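Local coordinates for GNA33 (Neisseria gonorrhoeae FA 1090, PDB 2G5D), which probably cleaves the glycosidic bond between MurNAc and GlcNAc in peptidoglycan as a lytic transglycosylase, forming a 1,6-anhydro bond in the MurNAc product, at residues F147-L152 with A197-F202. Numbering follows the deposited sequence.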
loop_
_atom_site.group_PDB
_atom_site.type_symbol
_atom_site.label_atom_id
_atom_site.label_comp_id
_atom_site.label_asym_id
_atom_site.label_seq_id
_atom_site.Cartn_x
_atom_site.Cartn_y
_atom_site.Cartn_z
ATOM N N PHE A 147 18.048 -5.541 15.141
ATOM C CA PHE A 147 16.739 -6.001 14.704
ATOM C C PHE A 147 16.937 -7.232 13.831
ATOM O O PHE A 147 17.545 -7.143 12.771
ATOM C CB PHE A 147 16.055 -4.874 13.935
ATOM C CG PHE A 147 14.680 -5.206 13.433
ATOM C CD1 PHE A 147 13.564 -4.933 14.208
ATOM C CD2 PHE A 147 14.497 -5.748 12.164
ATOM C CE1 PHE A 147 12.286 -5.213 13.737
ATOM C CE2 PHE A 147 13.225 -6.039 11.695
ATOM C CZ PHE A 147 12.115 -5.764 12.492
ATOM N N ILE A 148 16.454 -8.381 14.297
ATOM C CA ILE A 148 16.664 -9.661 13.607
ATOM C C ILE A 148 15.331 -10.312 13.210
ATOM O O ILE A 148 14.503 -10.643 14.067
ATOM C CB ILE A 148 17.585 -10.646 14.430
ATOM C CG1 ILE A 148 19.067 -10.311 14.238
ATOM C CG2 ILE A 148 17.385 -12.110 14.014
ATOM C CD1 ILE A 148 19.654 -9.452 15.311
ATOM N N SER A 149 15.136 -10.481 11.903
ATOM C CA SER A 149 13.947 -11.145 11.380
ATOM C C SER A 149 14.189 -12.641 11.187
ATOM O O SER A 149 15.177 -13.049 10.573
ATOM C CB SER A 149 13.496 -10.499 10.065
ATOM O OG SER A 149 12.316 -11.111 9.569
ATOM N N VAL A 150 13.281 -13.450 11.726
ATOM C CA VAL A 150 13.324 -14.908 11.558
ATOM C C VAL A 150 12.012 -15.422 10.940
ATOM O O VAL A 150 10.932 -15.103 11.445
ATOM C CB VAL A 150 13.593 -15.648 12.909
ATOM C CG1 VAL A 150 13.802 -17.142 12.675
ATOM C CG2 VAL A 150 14.799 -15.056 13.633
ATOM N N PRO A 151 12.102 -16.198 9.836
ATOM C CA PRO A 151 10.937 -16.861 9.227
ATOM C C PRO A 151 10.246 -17.904 10.124
ATOM O O PRO A 151 10.903 -18.616 10.882
ATOM C CB PRO A 151 11.523 -17.534 7.973
ATOM C CG PRO A 151 12.803 -16.823 7.709
ATOM C CD PRO A 151 13.330 -16.442 9.058
ATOM N N LEU A 152 8.925 -17.997 9.991
ATOM C CA LEU A 152 8.072 -18.846 10.824
ATOM C C LEU A 152 7.528 -20.030 9.996
ATOM O O LEU A 152 7.039 -19.828 8.881
ATOM C CB LEU A 152 6.931 -17.978 11.390
ATOM C CG LEU A 152 6.087 -18.256 12.646
ATOM C CD1 LEU A 152 5.022 -19.326 12.385
ATOM C CD2 LEU A 152 6.936 -18.591 13.874
ATOM N N ALA A 197 6.762 -14.021 9.791
ATOM C CA ALA A 197 8.066 -13.993 10.446
ATOM C C ALA A 197 7.961 -13.331 11.813
ATOM O O ALA A 197 7.059 -12.520 12.050
ATOM C CB ALA A 197 9.073 -13.234 9.585
ATOM N N ILE A 198 8.883 -13.683 12.709
ATOM C CA ILE A 198 8.995 -13.026 14.013
ATOM C C ILE A 198 10.159 -12.039 14.020
ATOM O O ILE A 198 11.207 -12.289 13.416
ATOM C CB ILE A 198 9.118 -14.023 15.204
ATOM C CG1 ILE A 198 10.329 -14.954 15.033
ATOM C CG2 ILE A 198 7.815 -14.805 15.386
ATOM C CD1 ILE A 198 10.924 -15.449 16.338
ATOM N N LYS A 199 9.959 -10.914 14.701
ATOM C CA LYS A 199 10.987 -9.881 14.809
ATOM C C LYS A 199 11.453 -9.723 16.265
ATOM O O LYS A 199 10.632 -9.554 17.174
ATOM C CB LYS A 199 10.478 -8.537 14.257
ATOM C CG LYS A 199 9.582 -8.637 13.024
ATOM C CD LYS A 199 10.356 -8.963 11.758
ATOM C CE LYS A 199 9.414 -9.177 10.589
ATOM N NZ LYS A 199 10.114 -9.147 9.276
ATOM N N GLY A 200 12.765 -9.775 16.476
ATOM C CA GLY A 200 13.323 -9.669 17.821
ATOM C C GLY A 200 14.791 -9.295 17.885
ATOM O O GLY A 200 15.375 -8.836 16.898
ATOM N N ARG A 201 15.376 -9.487 19.066
ATOM C CA ARG A 201 16.778 -9.158 19.334
ATOM C C ARG A 201 17.352 -10.094 20.394
ATOM O O ARG A 201 16.630 -10.537 21.291
ATOM C CB ARG A 201 16.915 -7.702 19.797
ATOM C CG ARG A 201 16.008 -7.331 20.968
ATOM C CD ARG A 201 16.328 -5.969 21.550
ATOM N NE ARG A 201 15.810 -5.868 22.911
ATOM C CZ ARG A 201 16.534 -6.054 24.010
ATOM N NH1 ARG A 201 17.828 -6.329 23.929
ATOM N NH2 ARG A 201 15.960 -5.958 25.199
ATOM N N PHE A 202 18.649 -10.383 20.288
ATOM C CA PHE A 202 19.357 -11.197 21.280
ATOM C C PHE A 202 19.596 -10.385 22.554
ATOM O O PHE A 202 19.966 -9.210 22.493
ATOM C CB PHE A 202 20.700 -11.704 20.739
ATOM C CG PHE A 202 20.602 -12.443 19.424
ATOM C CD1 PHE A 202 21.215 -11.934 18.280
ATOM C CD2 PHE A 202 19.910 -13.649 19.330
ATOM C CE1 PHE A 202 21.138 -12.616 17.055
ATOM C CE2 PHE A 202 19.828 -14.336 18.120
ATOM C CZ PHE A 202 20.439 -13.816 16.977
#
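Phe147 meets the aliphatic part of Lys199 with the far end of its ring, CZ lying 3.7 Å from Lys199 CB and close to CD as well. Its CB bond points away from strand 197-202, yet the ring tip returns to the lysine's methylenes, an apolar surface that it crosses obliquely. Ile148 begins the antiparallel pairing, its N and O both bonded to Gly200 (Ile148 N to Gly200 O, 2.9 Å). Gly200 adds no side chain to the face holding Ile148, whose CD1 approaches Phe202 CE1 at 3.9 Å. Ser149 and Lys199 form a non-hydrogen-bonded pair; the bend at chi2 (-75°) sets Lys199 CD beside Ser149 OG, and the extended remainder carries NZ to OG, 3.0 Å away. Serine's short side chain thus offers the ammonium an acceptor, and Asp262 forms a salt bridge with the same NZ. Val150 N points almost straight at Ile198 O (N-H...O 176°), and Val150 O receives Ile198 N at 2.8 Å. Both residues are beta-branched, which suits extended backbone, and Val150 CB lies against Ile198 CG1. Pro151, lacking an N-H, fits the close non-hydrogen-bonded pair with Ala197 (CA-CA 4.2 Å); Ala197 CB sits beside Val150 O. Leu152 brings an apolar branch, CD2, to Ile198 CG2, crossing it at about a right angle. This antiparallel pair ends a small mixed sheet in the MltA-specific insert region: residues 171 and 173 bond to the outer edge of strand 148-151 through Ser149, while strand 197-203 continues to strand 206-209, whose Phe207 touches Ile148, Val150 and Ile198.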